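Local atomic coordinates of probable tagatose 6-phosphate kinase (Sinorhizobium meliloti, PDB entry 3TXV), a protein that probably acts in carbohydrate metabolism, perhaps as a tagatose-6-phosphate kinase, and belongs to the GatZ/KbaZ-like family of tagatose-bisphosphate aldolase subunits. Residues A150-L155 with R205-A210; A115-Y120 with L128-S133; A226-G231 with D281-L286. All blocks are in the same frame, centred on the assembly; numbering follows the deposited sequence.

Interaction 1: residues A150-L155 with R205-A210; sequences ARAARL and RVHRAA
Two successive outer helices of the (beta/alpha)8 barrel meet here largely through alanines: A152 and A153 of helix 145-161, with the backbone of A150, meet H207 and A210 of helix 197-214. The helices follow strands 127-130 and 172-176, so each belongs to the layer that wraps the parallel barrel. Across these segments the axes come within 8.7 Å and cross at -52°, a separation in keeping with the small side chains at the interface. A150 and A210 mark the tightest backbone approach, their CA atoms 5.3 Å apart. The methyl CB of A210 points toward the partner helix and rests against its backbone, 3.9 Å from A150 N, while A150 turns its own CB away; the backbone of one alanine therefore serves as the seat for the methyl of the other. One turn further on the roles reverse. CB of A153 meets the backbone of A210, lying 3.4 Å from A210 O, and A153 also touches F211 and A214 of the same partner helix. A149, just before the segment, touches V206, H207 and A210 and extends this apolar seam. H207 supplies the only ring in the contact. Its ND1 is hydrogen-bonded to T203 O one turn back in its own helix, consistent with a fixed ring rotation that turns NE2 and CD2 to A152. Across the two segments the contact is van der Waals packing. A152 sends its methyl to that ring at an oblique angle, with CB 3.4 Å from H207 NE2 and 3.5 Å from H207 CD2.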
loop_
_atom_site.group_PDB
_atom_site.type_symbol
_atom_site.label_atom_id
_atom_site.label_comp_id
_atom_site.label_asym_id
_atom_site.label_seq_id
_atom_site.Cartn_x
_atom_site.Cartn_y
_atom_site.Cartn_z
ATOM N N ALA A 150 -16.502 18.188 -8.813
ATOM C CA ALA A 150 -17.443 17.806 -9.841
ATOM C C ALA A 150 -17.028 16.500 -10.562
ATOM O O ALA A 150 -17.881 15.726 -11.007
ATOM C CB ALA A 150 -17.624 18.932 -10.834
ATOM N N ARG A 151 -15.720 16.265 -10.673
ATOM C CA ARG A 151 -15.217 15.046 -11.270
ATOM C C ARG A 151 -15.304 13.895 -10.275
ATOM O O ARG A 151 -15.564 12.748 -10.658
ATOM C CB ARG A 151 -13.774 15.226 -11.724
ATOM C CG ARG A 151 -13.554 16.368 -12.664
ATOM C CD ARG A 151 -12.229 16.267 -13.371
ATOM N NE ARG A 151 -12.142 17.378 -14.311
ATOM C CZ ARG A 151 -11.132 17.632 -15.138
ATOM N NH1 ARG A 151 -10.074 16.841 -15.165
ATOM N NH2 ARG A 151 -11.201 18.689 -15.956
ATOM N N ALA A 152 -15.101 14.186 -8.999
ATOM C CA ALA A 152 -15.187 13.140 -7.985
ATOM C C ALA A 152 -16.600 12.614 -8.004
ATOM O O ALA A 152 -16.819 11.410 -8.021
ATOM C CB ALA A 152 -14.825 13.687 -6.594
ATOM N N ALA A 153 -17.544 13.551 -8.044
ATOM C CA ALA A 153 -18.974 13.252 -8.107
ATOM C C ALA A 153 -19.406 12.464 -9.346
ATOM O O ALA A 153 -20.261 11.581 -9.240
ATOM C CB ALA A 153 -19.788 14.515 -8.008
ATOM N N ARG A 154 -18.836 12.766 -10.505
ATOM C CA ARG A 154 -19.204 11.984 -11.638
ATOM C C ARG A 154 -18.855 10.542 -11.355
ATOM O O ARG A 154 -19.663 9.655 -11.613
ATOM C CB ARG A 154 -18.621 12.448 -12.982
ATOM C CG ARG A 154 -19.324 11.671 -14.098
ATOM C CD ARG A 154 -18.958 12.023 -15.488
ATOM N NE ARG A 154 -19.928 12.941 -16.107
ATOM C CZ ARG A 154 -19.922 13.289 -17.396
ATOM N NH1 ARG A 154 -19.018 12.776 -18.242
ATOM N NH2 ARG A 154 -20.829 14.137 -17.843
ATOM N N LEU A 155 -17.662 10.294 -10.821
ATOM C CA LEU A 155 -17.230 8.906 -10.628
ATOM C C LEU A 155 -18.076 8.194 -9.563
ATOM O O LEU A 155 -18.387 7.007 -9.692
ATOM C CB LEU A 155 -15.757 8.838 -10.313
ATOM C CG LEU A 155 -14.877 9.095 -11.521
ATOM C CD1 LEU A 155 -13.422 9.271 -11.125
ATOM C CD2 LEU A 155 -15.021 7.980 -12.546
ATOM N N ARG A 205 -17.080 20.323 2.270
ATOM C CA ARG A 205 -18.169 21.189 1.839
ATOM C C ARG A 205 -18.304 21.042 0.322
ATOM O O ARG A 205 -19.334 20.593 -0.167
ATOM C CB ARG A 205 -17.990 22.663 2.245
ATOM C CG ARG A 205 -19.131 23.577 1.690
ATOM C CD ARG A 205 -18.939 25.069 2.019
ATOM N NE ARG A 205 -17.859 25.728 1.258
ATOM C CZ ARG A 205 -17.987 26.292 0.047
ATOM N NH1 ARG A 205 -19.151 26.300 -0.592
ATOM N NH2 ARG A 205 -16.935 26.852 -0.541
ATOM N N VAL A 206 -17.244 21.373 -0.406
ATOM C CA VAL A 206 -17.329 21.445 -1.847
ATOM C C VAL A 206 -17.697 20.109 -2.495
ATOM O O VAL A 206 -18.388 20.091 -3.516
ATOM C CB VAL A 206 -16.078 22.107 -2.495
ATOM C CG1 VAL A 206 -14.944 21.110 -2.660
ATOM C CG2 VAL A 206 -16.428 22.685 -3.850
ATOM N N HIS A 207 -17.268 18.993 -1.920
ATOM C CA HIS A 207 -17.627 17.701 -2.527
ATOM C C HIS A 207 -19.115 17.435 -2.335
ATOM O O HIS A 207 -19.807 16.954 -3.240
ATOM C CB HIS A 207 -16.806 16.549 -1.947
ATOM C CG HIS A 207 -15.527 16.278 -2.669
ATOM N ND1 HIS A 207 -14.418 17.088 -2.555
ATOM C CD2 HIS A 207 -15.167 15.265 -3.489
ATOM C CE1 HIS A 207 -13.434 16.586 -3.279
ATOM N NE2 HIS A 207 -13.861 15.478 -3.854
ATOM N N ARG A 208 -19.583 17.753 -1.131
ATOM C CA ARG A 208 -20.981 17.632 -0.754
ATOM C C ARG A 208 -21.874 18.317 -1.792
ATOM O O ARG A 208 -22.727 17.662 -2.409
ATOM C CB ARG A 208 -21.181 18.214 0.648
ATOM C CG ARG A 208 -22.567 18.633 0.992
ATOM C CD ARG A 208 -22.809 18.540 2.475
ATOM N NE ARG A 208 -24.219 18.818 2.723
ATOM C CZ ARG A 208 -25.136 17.901 3.044
ATOM N NH1 ARG A 208 -24.786 16.623 3.206
ATOM N NH2 ARG A 208 -26.407 18.270 3.223
ATOM N N ALA A 209 -21.632 19.617 -1.986
ATOM C CA ALA A 209 -22.380 20.451 -2.929
ATOM C C ALA A 209 -22.395 19.811 -4.304
ATOM O O ALA A 209 -23.466 19.599 -4.894
ATOM C CB ALA A 209 -21.797 21.874 -2.999
ATOM N N ALA A 210 -21.196 19.477 -4.779
ATOM C CA ALA A 210 -20.987 18.861 -6.085
ATOM C C ALA A 210 -21.634 17.486 -6.214
ATOM O O ALA A 210 -21.945 17.063 -7.317
ATOM C CB ALA A 210 -19.496 18.787 -6.385
#

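Interaction 2: residues A115-Y120 with L128-S133; sequences AMITAY and LHLDTS
CG of L128 and CG of L130 both stand anti to their own carbonyl carbons, beside the backbone N (chi1 -83° and -63°), and from there the branched ends of the two leucines extend to I117 on helix 106-121. I117 answers with a single atom. Its CB does not point straight at the strand, but the ethyl arm reaches over so that CD1 lies 4.1 Å from L128 CG and 4.0 Å from L130 CD2. The approach differs for the two partners: the isoleucine side chain runs at a slant to that of L128 and nearly perpendicular to that of L130. The backbones stay well separated, with I117 CA and L128 CA 8.5 Å apart, so the contact is made by side chains. This is the helix-to-strand packing of a beta-alpha-beta unit, formed by strand 89-96, helix 106-121 and strand 127-130 in the (beta/alpha)8 barrel. Alternation along the strand brings L128 and L130 to the helix layer, whereas H129 between them leads away and bonds to H95 N and G176 O. Y120 is anchored by its OH to V57 O and sets its ring edge-to-face with F125. Past the strand, S133 bonds back to the D131 carboxylate: S133 OG donates to the syn lone pair of D131 OD1, 2.7 Å away, and S133 N adds a weak bond to D131 OD1 at 3.4 Å. The other carboxylate oxygen, D131 OD2, is engaged by H95 ND1 and T177 OG1.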
loop_
_atom_site.group_PDB
_atom_site.type_symbol
_atom_site.label_atom_id
_atom_site.label_comp_id
_atom_site.label_asym_id
_atom_site.label_seq_id
_atom_site.Cartn_x
_atom_site.Cartn_y
_atom_site.Cartn_z
ATOM N N ALA A 115 -14.795 4.152 -17.147
ATOM C CA ALA A 115 -14.774 2.706 -17.440
ATOM C C ALA A 115 -14.118 1.932 -16.302
ATOM O O ALA A 115 -14.492 0.785 -16.002
ATOM C CB ALA A 115 -14.073 2.408 -18.765
HETATM N N MSE A 116 -13.164 2.601 -15.652
HETATM C CA MSE A 116 -12.361 1.958 -14.641
HETATM C C MSE A 116 -13.142 1.819 -13.348
HETATM O O MSE A 116 -13.119 0.766 -12.716
HETATM C CB MSE A 116 -11.085 2.742 -14.411
HETATM C CG MSE A 116 -11.254 3.778 -13.334
HETATM SE SE MSE A 116 -10.567 3.211 -11.586
HETATM C CE MSE A 116 -8.669 3.377 -12.235
ATOM N N ILE A 117 -13.807 2.898 -12.949
ATOM C CA ILE A 117 -14.619 2.896 -11.753
ATOM C C ILE A 117 -15.645 1.753 -11.822
ATOM O O ILE A 117 -15.808 1.031 -10.835
ATOM C CB ILE A 117 -15.251 4.287 -11.504
ATOM C CG1 ILE A 117 -14.597 4.980 -10.312
ATOM C CG2 ILE A 117 -16.741 4.202 -11.238
ATOM C CD1 ILE A 117 -14.747 4.261 -9.000
ATOM N N THR A 118 -16.286 1.561 -12.991
ATOM C CA THR A 118 -17.259 0.450 -13.174
ATOM C C THR A 118 -16.630 -0.919 -12.986
ATOM O O THR A 118 -17.218 -1.774 -12.322
ATOM C CB THR A 118 -18.038 0.432 -14.559
ATOM O OG1 THR A 118 -18.130 1.747 -15.089
ATOM N N ALA A 119 -15.465 -1.121 -13.605
ATOM C CA ALA A 119 -14.749 -2.392 -13.516
ATOM C C ALA A 119 -14.501 -2.730 -12.047
ATOM O O ALA A 119 -14.811 -3.831 -11.612
ATOM C CB ALA A 119 -13.463 -2.372 -14.316
ATOM N N TYR A 120 -14.016 -1.766 -11.278
ATOM C CA TYR A 120 -13.881 -1.949 -9.834
ATOM C C TYR A 120 -15.196 -2.346 -9.195
ATOM O O TYR A 120 -15.308 -3.403 -8.559
ATOM C CB TYR A 120 -13.351 -0.685 -9.141
ATOM C CG TYR A 120 -11.845 -0.556 -9.172
ATOM C CD1 TYR A 120 -11.194 0.003 -10.281
ATOM C CD2 TYR A 120 -11.062 -0.986 -8.103
ATOM C CE1 TYR A 120 -9.795 0.122 -10.323
ATOM C CE2 TYR A 120 -9.671 -0.857 -8.130
ATOM C CZ TYR A 120 -9.048 -0.303 -9.247
ATOM O OH TYR A 120 -7.691 -0.150 -9.282
ATOM N N LEU A 128 -13.669 2.790 -2.161
ATOM C CA LEU A 128 -13.317 3.555 -3.376
ATOM C C LEU A 128 -12.776 4.925 -3.029
ATOM O O LEU A 128 -13.485 5.787 -2.489
ATOM C CB LEU A 128 -14.523 3.694 -4.313
ATOM C CG LEU A 128 -14.936 2.589 -5.302
ATOM C CD1 LEU A 128 -14.355 1.197 -5.038
ATOM C CD2 LEU A 128 -16.440 2.534 -5.392
ATOM N N HIS A 129 -11.502 5.125 -3.304
ATOM C CA HIS A 129 -10.919 6.432 -3.063
ATOM C C HIS A 129 -10.941 7.254 -4.357
ATOM O O HIS A 129 -10.395 6.853 -5.407
ATOM C CB HIS A 129 -9.520 6.277 -2.493
ATOM C CG HIS A 129 -8.755 7.546 -2.414
ATOM N ND1 HIS A 129 -7.422 7.617 -2.735
ATOM C CD2 HIS A 129 -9.124 8.791 -2.059
ATOM C CE1 HIS A 129 -6.993 8.855 -2.570
ATOM N NE2 HIS A 129 -8.010 9.591 -2.163
ATOM N N LEU A 130 -11.628 8.381 -4.285
ATOM C CA LEU A 130 -11.859 9.178 -5.462
ATOM C C LEU A 130 -10.969 10.402 -5.433
ATOM O O LEU A 130 -11.259 11.407 -4.751
ATOM C CB LEU A 130 -13.328 9.585 -5.547
ATOM C CG LEU A 130 -14.354 8.466 -5.700
ATOM C CD1 LEU A 130 -15.750 9.029 -5.576
ATOM C CD2 LEU A 130 -14.166 7.708 -7.012
ATOM N N ASP A 131 -9.879 10.310 -6.180
ATOM C CA ASP A 131 -8.935 11.392 -6.258
ATOM C C ASP A 131 -8.911 11.924 -7.664
ATOM O O ASP A 131 -8.338 11.292 -8.553
ATOM C CB ASP A 131 -7.548 10.902 -5.861
ATOM C CG ASP A 131 -6.543 12.041 -5.742
ATOM O OD1 ASP A 131 -6.976 13.226 -5.829
ATOM O OD2 ASP A 131 -5.329 11.742 -5.564
ATOM N N THR A 132 -9.516 13.090 -7.848
ATOM C CA THR A 132 -9.680 13.725 -9.148
ATOM C C THR A 132 -8.949 15.069 -9.214
ATOM O O THR A 132 -9.263 15.922 -10.037
ATOM C CB THR A 132 -11.153 14.013 -9.378
ATOM O OG1 THR A 132 -11.764 14.327 -8.119
ATOM C CG2 THR A 132 -11.844 12.819 -9.980
ATOM N N SER A 133 -7.967 15.253 -8.351
ATOM C CA SER A 133 -7.436 16.587 -8.097
ATOM C C SER A 133 -6.344 17.005 -9.068
ATOM O O SER A 133 -5.973 18.186 -9.130
ATOM C CB SER A 133 -6.916 16.668 -6.663
ATOM O OG SER A 133 -5.983 15.632 -6.406
#

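Interaction 3: residues A226-G231 with D281-L286; sequences AVVQPG and DGFAIL
P230 and F283 make the principal contact, a CH-pi interaction. CB of the proline sits over one face of the phenyl ring, 3.7 Å from the centroid and 24° off the ring normal, displaced toward the rim. Its nearest ring atom confirms the offset: P230 CB is 3.4 Å from F283 CE1. CG of the pyrrolidine ring follows at a longer 3.9 Å from F283 CD1, and the two side chains slide past one another in opposite directions. The second kind of contact is purely apolar and comes from another side. V228 CG2 meets the same ring at its edge, near the ring plane, 3.9 Å from F283 CE1, and the two side chains run at about a right angle. F283 thus has one aliphatic partner over a face and another at its rim, both converging on CE1. The rotation about CA-CB (chi1 -48°), which sets its CG anti to the carbonyl carbon, carries the ring toward the 226-231 segment. In the (beta/alpha)8 barrel the pairing joins the chain at the end of strand 223-227 to the start of strand 283-288, past the intervening strand 261-264, where F262 touches V228 and A264 touches P230. L278 of helix 272-280 contacts both P230 and F283. Backbone bonds end that helix beside F283. G282, with positive phi, is the C-prime residue of a Schellman motif: F283 N bonds to L278 O and G282 N to V279 O. F283 itself is the centre of an inverse gamma turn, and D281 O, two residues before F283, accepts from S251 OG.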
loop_
_atom_site.group_PDB
_atom_site.type_symbol
_atom_site.label_atom_id
_atom_site.label_comp_id
_atom_site.label_asym_id
_atom_site.label_seq_id
_atom_site.Cartn_x
_atom_site.Cartn_y
_atom_site.Cartn_z
ATOM N N ALA A 226 -11.593 11.186 4.537
ATOM C CA ALA A 226 -10.780 11.974 3.615
ATOM C C ALA A 226 -9.272 11.747 3.803
ATOM O O ALA A 226 -8.821 11.499 4.917
ATOM C CB ALA A 226 -11.123 13.456 3.740
ATOM N N VAL A 227 -8.503 11.847 2.717
ATOM C CA VAL A 227 -7.041 11.798 2.815
ATOM C C VAL A 227 -6.444 13.132 3.294
ATOM O O VAL A 227 -6.702 14.197 2.713
ATOM C CB VAL A 227 -6.379 11.428 1.486
ATOM C CG1 VAL A 227 -5.116 10.626 1.747
ATOM C CG2 VAL A 227 -7.315 10.614 0.640
ATOM N N VAL A 228 -5.656 13.081 4.358
ATOM C CA VAL A 228 -5.116 14.310 4.928
ATOM C C VAL A 228 -3.699 14.075 5.384
ATOM O O VAL A 228 -3.347 12.946 5.719
ATOM C CB VAL A 228 -5.991 14.842 6.093
ATOM C CG1 VAL A 228 -7.481 14.867 5.672
ATOM C CG2 VAL A 228 -5.792 14.043 7.403
ATOM N N GLN A 229 -2.876 15.112 5.361
ATOM C CA GLN A 229 -1.475 14.940 5.690
ATOM C C GLN A 229 -1.301 15.328 7.149
ATOM O O GLN A 229 -1.134 16.501 7.476
ATOM C CB GLN A 229 -0.563 15.748 4.748
ATOM N N PRO A 230 -1.339 14.336 8.042
ATOM C CA PRO A 230 -1.264 14.558 9.489
ATOM C C PRO A 230 0.153 14.916 9.990
ATOM O O PRO A 230 0.340 15.140 11.195
ATOM C CB PRO A 230 -1.694 13.206 10.070
ATOM C CG PRO A 230 -1.623 12.216 8.888
ATOM C CD PRO A 230 -1.093 12.930 7.701
ATOM N N GLY A 231 1.124 14.969 9.065
ATOM C CA GLY A 231 2.520 15.260 9.379
ATOM C C GLY A 231 3.268 13.969 9.685
ATOM O O GLY A 231 3.715 13.745 10.811
ATOM N N ASP A 281 -6.219 9.706 17.612
ATOM C CA ASP A 281 -6.561 11.049 17.087
ATOM C C ASP A 281 -7.389 11.045 15.799
ATOM O O ASP A 281 -7.596 12.089 15.174
ATOM C CB ASP A 281 -5.313 11.902 16.921
ATOM C CG ASP A 281 -4.487 11.920 18.154
ATOM O OD1 ASP A 281 -5.051 11.637 19.238
ATOM O OD2 ASP A 281 -3.277 12.197 18.051
ATOM N N GLY A 282 -7.847 9.869 15.405
ATOM C CA GLY A 282 -8.790 9.751 14.310
ATOM C C GLY A 282 -8.249 9.642 12.893
ATOM O O GLY A 282 -9.032 9.678 11.910
ATOM N N PHE A 283 -6.928 9.527 12.761
ATOM C CA PHE A 283 -6.375 9.104 11.493
ATOM C C PHE A 283 -6.548 7.617 11.592
ATOM O O PHE A 283 -5.655 6.905 12.024
ATOM C CB PHE A 283 -4.933 9.566 11.377
ATOM C CG PHE A 283 -4.768 11.002 11.728
ATOM C CD1 PHE A 283 -5.018 11.992 10.777
ATOM C CD2 PHE A 283 -4.445 11.382 13.029
ATOM C CE1 PHE A 283 -4.915 13.348 11.114
ATOM C CE2 PHE A 283 -4.322 12.733 13.371
ATOM C CZ PHE A 283 -4.555 13.712 12.417
ATOM N N ALA A 284 -7.745 7.161 11.254
ATOM C CA ALA A 284 -8.196 5.836 11.653
ATOM C C ALA A 284 -7.961 4.796 10.592
ATOM O O ALA A 284 -8.050 3.600 10.867
ATOM C CB ALA A 284 -9.661 5.861 12.035
ATOM N N ILE A 285 -7.706 5.242 9.373
ATOM C CA ILE A 285 -7.323 4.334 8.309
ATOM C C ILE A 285 -5.889 4.658 7.999
ATOM O O ILE A 285 -5.554 5.816 7.691
ATOM C CB ILE A 285 -8.150 4.508 7.055
ATOM C CG1 ILE A 285 -9.597 4.059 7.309
ATOM C CG2 ILE A 285 -7.508 3.746 5.942
ATOM C CD1 ILE A 285 -10.573 4.746 6.456
ATOM N N LEU A 286 -5.062 3.619 8.103
ATOM C CA LEU A 286 -3.620 3.691 8.051
ATOM C C LEU A 286 -3.147 2.934 6.846
ATOM O O LEU A 286 -3.191 1.712 6.831
ATOM C CB LEU A 286 -3.047 3.020 9.297
ATOM C CG LEU A 286 -3.410 3.706 10.605
ATOM C CD1 LEU A 286 -3.354 2.714 11.733
ATOM C CD2 LEU A 286 -2.467 4.904 10.847
#

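In the fold
Along the chain the contacts come in series: interaction 2, then interaction 1, then interaction 3, all in one closed parallel barrel of eight strands. Interactions 1 and 2 have centres 13 Å apart and touch, helix 145-161 being the next element after strand 127-130; A152 and R151 pack against T132, and L155 meets I117. The centre of interaction 3 lies about 21 Å from the centres of the other two. It shares the sheet with interaction 2, where H129 packs on V227, but nearest atoms of interactions 1 and 3 are about 8 Å apart. Together they join two outer helices to each other, a helix to the sheet, and the end of strand 223-227 to strand 283-288.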